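Local coordinates for hypothetical protein (Mus musculus, PDB 1VKB) that probably acts as a gamma-glutamylamine cyclotransferase, releasing 5-oxoproline from gamma-glutamyl amines, at residues H15-G20 against G77-V82; K30-H35 against R88-F93; Y100-L105 against Q123-T128. All coordinates share one frame; numbering follows the deposited sequence.

Contact 1. Residues H15-G20 against G77-V82. With FMT (formic acid), chain C.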
loop_
_atom_site.group_PDB
_atom_site.type_symbol
_atom_site.label_atom_id
_atom_site.label_comp_id
_atom_site.label_asym_id
_atom_site.label_seq_id
_atom_site.Cartn_x
_atom_site.Cartn_y
_atom_site.Cartn_z
ATOM N N HIS A 15 1.099 9.347 -9.468
ATOM C CA HIS A 15 1.767 8.121 -9.104
ATOM C C HIS A 15 1.382 7.685 -7.704
ATOM O O HIS A 15 1.341 8.512 -6.799
ATOM C CB HIS A 15 3.283 8.271 -9.184
ATOM C CG HIS A 15 3.813 8.266 -10.597
ATOM N ND1 HIS A 15 4.671 9.230 -11.081
ATOM C CD2 HIS A 15 3.575 7.428 -11.630
ATOM C CE1 HIS A 15 4.952 8.977 -12.353
ATOM N NE2 HIS A 15 4.290 7.890 -12.713
ATOM N N ILE A 16 1.078 6.397 -7.565
ATOM C CA ILE A 16 0.865 5.766 -6.284
ATOM C C ILE A 16 1.760 4.565 -6.143
ATOM O O ILE A 16 2.207 3.979 -7.143
ATOM C CB ILE A 16 -0.620 5.361 -6.059
ATOM C CG1 ILE A 16 -1.071 4.171 -6.955
ATOM C CG2 ILE A 16 -1.590 6.570 -6.235
ATOM C CD1 ILE A 16 -2.404 3.670 -6.509
ATOM N N PHE A 17 2.006 4.192 -4.895
ATOM C CA PHE A 17 2.808 3.032 -4.561
ATOM C C PHE A 17 1.978 2.190 -3.599
ATOM O O PHE A 17 1.567 2.666 -2.563
ATOM C CB PHE A 17 4.085 3.494 -3.912
ATOM C CG PHE A 17 4.953 2.402 -3.349
ATOM C CD1 PHE A 17 5.832 1.699 -4.153
ATOM C CD2 PHE A 17 4.952 2.155 -1.996
ATOM C CE1 PHE A 17 6.676 0.734 -3.588
ATOM C CE2 PHE A 17 5.792 1.197 -1.455
ATOM C CZ PHE A 17 6.647 0.521 -2.240
ATOM N N VAL A 18 1.713 0.965 -4.016
ATOM C CA VAL A 18 0.933 -0.009 -3.262
ATOM C C VAL A 18 1.832 -1.145 -2.784
ATOM O O VAL A 18 2.694 -1.659 -3.514
ATOM C CB VAL A 18 -0.304 -0.506 -4.033
ATOM C CG1 VAL A 18 -1.230 0.684 -4.307
ATOM C CG2 VAL A 18 0.027 -1.251 -5.281
ATOM N N TYR A 19 1.642 -1.490 -1.525
ATOM C CA TYR A 19 2.495 -2.468 -0.837
ATOM C C TYR A 19 1.693 -3.648 -0.315
ATOM O O TYR A 19 2.282 -4.627 0.102
ATOM C CB TYR A 19 3.226 -1.806 0.341
ATOM C CG TYR A 19 2.278 -1.180 1.325
ATOM C CD1 TYR A 19 1.686 -1.934 2.332
ATOM C CD2 TYR A 19 1.974 0.177 1.243
ATOM C CE1 TYR A 19 0.786 -1.359 3.191
ATOM C CE2 TYR A 19 1.073 0.742 2.070
ATOM C CZ TYR A 19 0.478 -0.039 3.069
ATOM O OH TYR A 19 -0.416 0.517 3.958
ATOM N N GLY A 20 0.360 -3.526 -0.280
ATOM C CA GLY A 20 -0.453 -4.500 0.385
ATOM C C GLY A 20 -1.355 -5.283 -0.525
ATOM O O GLY A 20 -0.941 -5.902 -1.529
ATOM N N GLY A 77 7.087 -2.685 -3.148
ATOM C CA GLY A 77 5.741 -2.587 -3.680
ATOM C C GLY A 77 5.796 -2.226 -5.131
ATOM O O GLY A 77 6.827 -2.385 -5.809
ATOM N N GLU A 78 4.650 -1.776 -5.606
ATOM C CA GLU A 78 4.458 -1.537 -7.014
ATOM C C GLU A 78 4.041 -0.091 -7.236
ATOM O O GLU A 78 3.229 0.473 -6.509
ATOM C CB GLU A 78 3.415 -2.480 -7.576
ATOM C CG GLU A 78 3.880 -3.936 -7.554
ATOM C CD GLU A 78 2.799 -4.901 -7.911
ATOM O OE1 GLU A 78 1.599 -4.530 -7.957
ATOM O OE2 GLU A 78 3.175 -6.045 -8.122
ATOM N N ILE A 79 4.580 0.468 -8.302
ATOM C CA ILE A 79 4.232 1.828 -8.755
ATOM C C ILE A 79 3.202 1.788 -9.865
ATOM O O ILE A 79 3.386 1.089 -10.872
ATOM C CB ILE A 79 5.484 2.557 -9.214
ATOM C CG1 ILE A 79 6.564 2.544 -8.105
ATOM C CG2 ILE A 79 5.149 3.962 -9.659
ATOM C CD1 ILE A 79 7.929 2.959 -8.606
ATOM N N TYR A 80 2.125 2.562 -9.685
ATOM C CA TYR A 80 1.096 2.740 -10.724
ATOM C C TYR A 80 0.937 4.192 -11.041
ATOM O O TYR A 80 1.142 5.037 -10.182
ATOM C CB TYR A 80 -0.286 2.214 -10.254
ATOM C CG TYR A 80 -0.307 0.719 -10.155
ATOM C CD1 TYR A 80 0.282 0.086 -9.076
ATOM C CD2 TYR A 80 -0.914 -0.051 -11.127
ATOM C CE1 TYR A 80 0.298 -1.292 -8.977
ATOM C CE2 TYR A 80 -0.890 -1.441 -11.051
ATOM C CZ TYR A 80 -0.279 -2.043 -9.959
ATOM O OH TYR A 80 -0.212 -3.411 -9.853
ATOM N N GLU A 81 0.532 4.488 -12.266
ATOM C CA GLU A 81 0.052 5.824 -12.594
ATOM C C GLU A 81 -1.470 5.736 -12.668
ATOM O O GLU A 81 -1.996 4.905 -13.429
ATOM C CB GLU A 81 0.677 6.332 -13.899
ATOM C CG GLU A 81 0.359 7.780 -14.122
ATOM C CD GLU A 81 1.068 8.404 -15.314
ATOM O OE1 GLU A 81 1.159 7.754 -16.367
ATOM O OE2 GLU A 81 1.508 9.562 -15.198
ATOM N N VAL A 82 -2.182 6.565 -11.881
ATOM C CA VAL A 82 -3.655 6.486 -11.812
ATOM C C VAL A 82 -4.275 7.838 -12.169
ATOM O O VAL A 82 -3.617 8.903 -12.066
ATOM C CB VAL A 82 -4.167 6.020 -10.429
ATOM C CG1 VAL A 82 -3.472 4.707 -10.012
ATOM C CG2 VAL A 82 -3.922 7.049 -9.366
HETATM C C FMT C . -1.877 -0.975 -0.267
HETATM O O1 FMT C . -0.834 -0.352 -0.564
HETATM O O2 FMT C . -2.257 -2.110 -0.656
#
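I16 with Y80 and V18 with E78 form the hydrogen-bonded pairs of this antiparallel strand pairing, which lies inside the sheet of the gamma-glutamyl cyclotransferase-like fold. Each pair exchanges two N-H...O bonds; I16 N to Y80 O measures 2.9 Å and is nearly straight at 166°. The packing is tight on the face carrying I16, V18, Y80 and V82. I16 CD1 meets V82 CG1 at 3.8 Å, V18 CG2 comes within 3.7 Å of Y80 CE1, and L87 and L90 of helix 84-93 close over I16. On the other face F17 has CG anti to the backbone N (chi1 173°), and its ring leans against the backbone of G77, which has no side chain, with F17 CZ 3.4 Å from G77 N. Farther along the same face the fit slackens toward solvent. The ring of H15 and the carboxylate of E81 lie in nearly parallel planes, but H15 NE2 and E81 OE2 stay 4.1 Å apart, and E81 OE1 makes its salt bridge with R43 instead. The partly exposed E78 is steadied from its own strand: Y80 OH donates to E78 OE1 at 2.9 Å, arriving from above the carboxylate plane, and R24 N bonds the same oxygen. Where the first strand ends, O1 of a formic acid, probably from the crystallisation liquor, takes the N-H of Y19 at 2.9 Å and lies over one face of that residue's ring, while G20 N reaches O2 weakly and L22 N also bonds the ligand. A small acid held by the N-H groups of Y19, G20 and L22 is consistent with a substrate-carboxylate pocket at the end of a strand bonded into the sheet.

Contact 2. Residues K30-H35 against R88-F93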
loop_
_atom_site.group_PDB
_atom_site.type_symbol
_atom_site.label_atom_id
_atom_site.label_comp_id
_atom_site.label_asym_id
_atom_site.label_seq_id
_atom_site.Cartn_x
_atom_site.Cartn_y
_atom_site.Cartn_z
ATOM N N LYS A 30 -8.109 -6.756 -7.856
ATOM C CA LYS A 30 -9.217 -6.539 -8.809
ATOM C C LYS A 30 -9.737 -5.129 -8.823
ATOM O O LYS A 30 -10.217 -4.667 -9.849
ATOM C CB LYS A 30 -10.420 -7.504 -8.540
ATOM C CG LYS A 30 -10.238 -8.967 -8.974
ATOM C CD LYS A 30 -11.475 -9.904 -8.560
ATOM C CE LYS A 30 -12.772 -9.447 -9.243
ATOM N NZ LYS A 30 -12.581 -9.341 -10.705
ATOM N N VAL A 31 -9.731 -4.451 -7.675
ATOM C CA VAL A 31 -10.356 -3.118 -7.661
ATOM C C VAL A 31 -9.591 -2.130 -8.529
ATOM O O VAL A 31 -10.180 -1.180 -9.027
ATOM C CB VAL A 31 -10.544 -2.522 -6.233
ATOM C CG1 VAL A 31 -11.385 -3.437 -5.366
ATOM C CG2 VAL A 31 -9.224 -2.216 -5.600
ATOM N N MET A 32 -8.292 -2.362 -8.724
ATOM C CA MET A 32 -7.481 -1.525 -9.600
ATOM C C MET A 32 -7.705 -1.844 -11.087
ATOM O O MET A 32 -7.381 -1.014 -11.952
ATOM C CB MET A 32 -6.007 -1.673 -9.267
ATOM C CG MET A 32 -5.665 -1.195 -7.851
ATOM S SD MET A 32 -3.877 -1.169 -7.628
ATOM C CE MET A 32 -3.679 0.531 -8.107
ATOM N N LEU A 33 -8.203 -3.046 -11.382
ATOM C CA LEU A 33 -8.471 -3.487 -12.764
ATOM C C LEU A 33 -9.894 -3.216 -13.216
ATOM O O LEU A 33 -10.228 -3.404 -14.368
ATOM C CB LEU A 33 -8.244 -4.984 -12.856
ATOM C CG LEU A 33 -6.845 -5.530 -12.546
ATOM C CD1 LEU A 33 -6.843 -7.037 -12.672
ATOM C CD2 LEU A 33 -5.860 -4.895 -13.468
ATOM N N ASP A 34 -10.751 -2.810 -12.293
ATOM C CA ASP A 34 -12.139 -2.510 -12.593
ATOM C C ASP A 34 -12.254 -1.090 -13.123
ATOM O O ASP A 34 -12.147 -0.120 -12.393
ATOM C CB ASP A 34 -12.971 -2.724 -11.307
ATOM C CG ASP A 34 -14.455 -2.741 -11.556
ATOM O OD1 ASP A 34 -14.916 -2.042 -12.494
ATOM O OD2 ASP A 34 -15.232 -3.427 -10.850
ATOM N N HIS A 35 -12.507 -0.959 -14.431
ATOM C CA HIS A 35 -12.511 0.347 -15.068
ATOM C C HIS A 35 -13.653 1.235 -14.621
ATOM O O HIS A 35 -13.618 2.411 -14.873
ATOM C CB HIS A 35 -12.608 0.217 -16.601
ATOM C CG HIS A 35 -11.389 -0.364 -17.237
ATOM N ND1 HIS A 35 -10.723 -1.452 -16.717
ATOM C CD2 HIS A 35 -10.738 -0.031 -18.376
ATOM C CE1 HIS A 35 -9.700 -1.753 -17.497
ATOM N NE2 HIS A 35 -9.689 -0.909 -18.514
ATOM N N ARG A 88 -9.456 8.967 -6.057
ATOM C CA ARG A 88 -10.556 9.173 -5.102
ATOM C C ARG A 88 -11.248 7.841 -4.723
ATOM O O ARG A 88 -11.751 7.679 -3.606
ATOM C CB ARG A 88 -11.565 10.136 -5.661
ATOM C CG ARG A 88 -11.005 11.541 -5.787
ATOM C CD ARG A 88 -11.930 12.541 -6.422
ATOM N NE ARG A 88 -13.342 12.377 -6.055
ATOM C CZ ARG A 88 -13.907 12.837 -4.954
ATOM N NH1 ARG A 88 -13.213 13.498 -4.044
ATOM N NH2 ARG A 88 -15.196 12.626 -4.747
ATOM N N PHE A 89 -11.314 6.918 -5.660
ATOM C CA PHE A 89 -11.911 5.573 -5.354
ATOM C C PHE A 89 -11.063 4.882 -4.276
ATOM O O PHE A 89 -11.609 4.347 -3.305
ATOM C CB PHE A 89 -12.048 4.678 -6.576
ATOM C CG PHE A 89 -12.303 3.253 -6.187
ATOM C CD1 PHE A 89 -13.567 2.853 -5.825
ATOM C CD2 PHE A 89 -11.253 2.379 -6.033
ATOM C CE1 PHE A 89 -13.798 1.535 -5.380
ATOM C CE2 PHE A 89 -11.469 1.098 -5.591
ATOM C CZ PHE A 89 -12.744 0.685 -5.263
ATOM N N LEU A 90 -9.740 4.889 -4.454
ATOM C CA LEU A 90 -8.842 4.254 -3.515
ATOM C C LEU A 90 -8.892 4.925 -2.146
ATOM O O LEU A 90 -8.813 4.229 -1.105
ATOM C CB LEU A 90 -7.421 4.173 -4.070
ATOM C CG LEU A 90 -7.209 3.267 -5.273
ATOM C CD1 LEU A 90 -5.807 3.343 -5.855
ATOM C CD2 LEU A 90 -7.593 1.784 -4.957
ATOM N N ASP A 91 -9.017 6.248 -2.115
ATOM C CA ASP A 91 -9.240 6.966 -0.818
ATOM C C ASP A 91 -10.452 6.468 -0.062
ATOM O O ASP A 91 -10.413 6.300 1.167
ATOM C CB ASP A 91 -9.396 8.484 -0.973
ATOM C CG ASP A 91 -8.132 9.184 -1.366
ATOM O OD1 ASP A 91 -7.023 8.584 -1.404
ATOM O OD2 ASP A 91 -8.177 10.409 -1.666
ATOM N N ASP A 92 -11.527 6.222 -0.805
ATOM C CA ASP A 92 -12.746 5.708 -0.242
ATOM C C ASP A 92 -12.560 4.260 0.146
ATOM O O ASP A 92 -13.008 3.859 1.223
ATOM C CB ASP A 92 -13.841 5.840 -1.284
ATOM C CG ASP A 92 -15.180 5.343 -0.824
ATOM O OD1 ASP A 92 -15.597 5.714 0.278
ATOM O OD2 ASP A 92 -15.902 4.626 -1.555
ATOM N N PHE A 93 -11.934 3.487 -0.742
ATOM C CA PHE A 93 -11.661 2.039 -0.474
ATOM C C PHE A 93 -10.871 1.840 0.844
ATOM O O PHE A 93 -11.164 0.954 1.659
ATOM C CB PHE A 93 -10.889 1.444 -1.637
ATOM C CG PHE A 93 -10.662 -0.043 -1.483
ATOM C CD1 PHE A 93 -11.715 -0.946 -1.741
ATOM C CD2 PHE A 93 -9.468 -0.526 -0.993
ATOM C CE1 PHE A 93 -11.537 -2.286 -1.545
ATOM C CE2 PHE A 93 -9.276 -1.894 -0.796
ATOM C CZ PHE A 93 -10.330 -2.767 -1.067
#
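V31 and M32 ride on a short, weakly bonded helical turn, residues 30-33, that faces the last turns of helix 84-93; the nearest CA atoms, those of M32 and L90, are 8.5 Å apart. This is helix-to-helix packing on the flank of the gamma-glutamyl cyclotransferase-like fold, purely apolar between the two segments. On the longer helix F89 and F93 stand one turn apart, joined by the 2.7 Å bond from F93 N to F89 O. Both have CG anti to the backbone N (chi1 165° in F89), which places it beside the carbonyl carbon, and both CB bonds point to the short turn, where V31 meets the two rings. Its CB lies 3.8 Å from F89 CE2 and its CG1 4.0 Å from F93 CE1, so one branched side chain touches successive aromatic residues, crossing each at about a right angle. The rings have further partners: F89 stacks on the ring of H37, and F93 makes a cation-pi contact with R158. H37 also ties down the short turn itself, its ND1 bonding V31 O. Deeper in, L90 is buried against L22 and I16, and V31 CG2 only grazes its CD2. M32 turns its end inward as well, but it was modelled in two conformers, so its contact is less certain; in the one described, M32 CE sits 4.2 Å from L90 CD1.

Contact 3. Residues Y100-L105 against Q123-T128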
loop_
_atom_site.group_PDB
_atom_site.type_symbol
_atom_site.label_atom_id
_atom_site.label_comp_id
_atom_site.label_asym_id
_atom_site.label_seq_id
_atom_site.Cartn_x
_atom_site.Cartn_y
_atom_site.Cartn_z
ATOM N N TYR A 100 -6.673 4.874 7.006
ATOM C CA TYR A 100 -5.408 5.256 6.436
ATOM C C TYR A 100 -5.441 6.737 6.125
ATOM O O TYR A 100 -6.498 7.349 6.123
ATOM C CB TYR A 100 -5.173 4.496 5.129
ATOM C CG TYR A 100 -4.916 2.999 5.231
ATOM C CD1 TYR A 100 -5.954 2.111 5.171
ATOM C CD2 TYR A 100 -3.646 2.498 5.317
ATOM C CE1 TYR A 100 -5.746 0.762 5.205
ATOM C CE2 TYR A 100 -3.429 1.142 5.371
ATOM C CZ TYR A 100 -4.495 0.276 5.311
ATOM O OH TYR A 100 -4.372 -1.108 5.318
ATOM N N GLN A 101 -4.255 7.309 5.953
ATOM C CA GLN A 101 -4.118 8.669 5.482
ATOM C C GLN A 101 -3.189 8.576 4.266
ATOM O O GLN A 101 -2.152 7.897 4.298
ATOM C CB GLN A 101 -3.536 9.546 6.575
ATOM C CG GLN A 101 -4.319 9.599 7.857
ATOM C CD GLN A 101 -4.101 8.413 8.753
ATOM O OE1 GLN A 101 -2.963 7.981 8.982
ATOM N NE2 GLN A 101 -5.202 7.859 9.262
ATOM N N ARG A 102 -3.569 9.245 3.180
ATOM C CA ARG A 102 -2.748 9.217 2.010
ATOM C C ARG A 102 -1.584 10.177 2.185
ATOM O O ARG A 102 -1.790 11.384 2.453
ATOM C CB ARG A 102 -3.579 9.623 0.800
ATOM C CG ARG A 102 -2.759 9.651 -0.514
ATOM C CD ARG A 102 -3.574 9.434 -1.785
ATOM N NE ARG A 102 -4.836 10.185 -1.905
ATOM C CZ ARG A 102 -4.936 11.476 -2.310
ATOM N NH1 ARG A 102 -3.880 12.245 -2.498
ATOM N NH2 ARG A 102 -6.110 12.030 -2.434
ATOM N N THR A 103 -0.374 9.671 1.971
ATOM C CA THR A 103 0.863 10.403 2.242
ATOM C C THR A 103 1.814 10.301 1.054
ATOM O O THR A 103 1.936 9.253 0.467
ATOM C CB THR A 103 1.506 9.770 3.510
ATOM O OG1 THR A 103 0.599 9.913 4.626
ATOM C CG2 THR A 103 2.671 10.551 3.909
ATOM N N ALA A 104 2.498 11.390 0.684
ATOM C CA ALA A 104 3.368 11.366 -0.512
ATOM C C ALA A 104 4.745 10.930 -0.005
ATOM O O ALA A 104 5.218 11.512 0.958
ATOM C CB ALA A 104 3.449 12.723 -1.095
ATOM N N LEU A 105 5.348 9.889 -0.580
ATOM C CA LEU A 105 6.654 9.413 -0.159
ATOM C C LEU A 105 7.572 9.203 -1.366
ATOM O O LEU A 105 7.112 8.948 -2.469
ATOM C CB LEU A 105 6.524 8.060 0.572
ATOM C CG LEU A 105 5.704 7.898 1.846
ATOM C CD1 LEU A 105 5.755 6.407 2.285
ATOM C CD2 LEU A 105 6.254 8.833 2.940
ATOM N N GLN A 123 8.248 10.247 -6.654
ATOM C CA GLN A 123 7.331 10.559 -5.543
ATOM C C GLN A 123 5.987 9.906 -5.822
ATOM O O GLN A 123 5.417 10.082 -6.902
ATOM C CB GLN A 123 7.112 12.074 -5.383
ATOM C CG GLN A 123 6.490 12.442 -4.028
ATOM C CD GLN A 123 7.555 12.550 -2.909
ATOM O OE1 GLN A 123 8.732 12.364 -3.166
ATOM N NE2 GLN A 123 7.127 12.878 -1.702
ATOM N N CYS A 124 5.427 9.203 -4.824
ATOM C CA CYS A 124 4.194 8.466 -4.984
ATOM C C CYS A 124 3.324 8.692 -3.756
ATOM O O CYS A 124 3.845 8.784 -2.656
ATOM C CB CYS A 124 4.474 6.973 -5.002
ATOM S SG CYS A 124 5.479 6.384 -6.379
ATOM N N PHE A 125 2.027 8.754 -3.951
ATOM C CA PHE A 125 1.114 8.641 -2.855
ATOM C C PHE A 125 1.145 7.177 -2.312
ATOM O O PHE A 125 1.130 6.186 -3.066
ATOM C CB PHE A 125 -0.312 8.977 -3.255
ATOM C CG PHE A 125 -0.546 10.441 -3.539
ATOM C CD1 PHE A 125 -0.200 11.427 -2.629
ATOM C CD2 PHE A 125 -1.115 10.829 -4.757
ATOM C CE1 PHE A 125 -0.391 12.785 -2.945
ATOM C CE2 PHE A 125 -1.313 12.187 -5.030
ATOM C CZ PHE A 125 -0.949 13.135 -4.132
ATOM N N VAL A 126 1.075 7.075 -0.996
ATOM C CA VAL A 126 1.064 5.773 -0.309
ATOM C C VAL A 126 0.030 5.868 0.803
ATOM O O VAL A 126 -0.101 6.940 1.418
ATOM C CB VAL A 126 2.448 5.478 0.332
ATOM C CG1 VAL A 126 2.450 4.081 0.974
ATOM C CG2 VAL A 126 3.549 5.546 -0.712
ATOM N N TYR A 127 -0.733 4.798 1.014
ATOM C CA TYR A 127 -1.696 4.737 2.130
ATOM C C TYR A 127 -0.942 4.302 3.405
ATOM O O TYR A 127 -0.567 3.146 3.530
ATOM C CB TYR A 127 -2.876 3.813 1.770
ATOM C CG TYR A 127 -3.683 4.447 0.660
ATOM C CD1 TYR A 127 -4.521 5.539 0.936
ATOM C CD2 TYR A 127 -3.564 4.022 -0.665
ATOM C CE1 TYR A 127 -5.225 6.171 -0.075
ATOM C CE2 TYR A 127 -4.244 4.703 -1.717
ATOM C CZ TYR A 127 -5.082 5.736 -1.398
ATOM O OH TYR A 127 -5.764 6.391 -2.387
ATOM N N THR A 128 -0.621 5.274 4.276
ATOM C CA THR A 128 0.057 5.006 5.566
ATOM C C THR A 128 -0.969 5.120 6.674
ATOM O O THR A 128 -2.086 5.518 6.432
ATOM C CB THR A 128 1.201 5.982 5.794
ATOM O OG1 THR A 128 0.687 7.324 5.828
ATOM C CG2 THR A 128 2.140 5.956 4.629
HETATM O O HOH W 1 -0.262 8.391 8.113
#
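T128 OG1 is held by T103 OG1 across the strands at 2.9 Å and by a water at 2.7 Å; the same water donates to Q101 OE1, which A130 N also bonds. This polar chain decorates one face of an antiparallel strand pair in the mixed sheet of the gamma-glutamyl cyclotransferase-like fold, where Q101, T103 and L105 pair with T128, V126 and C124 through six backbone bonds. Among them T103 N to V126 O is 2.8 Å long. Beyond the threonines the same face becomes apolar: L105 CD1 packs on V126 CG2 at 3.8 Å. The opposite face carries R102, A104, F125 and Y127. R102 has CG anti to the backbone N (chi1 179°), its CG and CD lie against CB and CG of F125, and NH1 stands 3.4 Å above the centre of the F125 ring. The guanidinium is tipped 68° to that ring, a cation-pi contact in which an amino end, and not the flat group, faces the pi cloud. On its other flank R102 runs beside Y127, with R102 CD 3.8 Å from Y127 OH. D91 of helix 84-93 receives both polar ends, one oxygen from R102 NH2 in a salt bridge and the other from Y127 OH. With D91 balancing the arginine, the charge is probably well accommodated in this partly exposed setting, and the two bonds of D91 tie helix 84-93 to both strands.

Contacts 1 and 3 are pairings in one sheet and share a seam: F17 N bonds F125 O, and Y19 OH bonds Y127 O. Contact 1 is the more buried, mainly backbone bonds and aliphatic packing, with its charges at the margins; contact 3 lies partly exposed and adds a hydroxyl-water network and a cation-pi contact. Contact 2, farthest from the chain centre, joins two helical segments by apolar side chains alone. Helix 84-93 nevertheless serves all three: L90 CD1 packs on I16 CD1 of contact 1, while D91 meets contact 3 through its carboxylate. The helix thus presents hydrocarbon to the core strand and a charged group to the strand pair of contact 3.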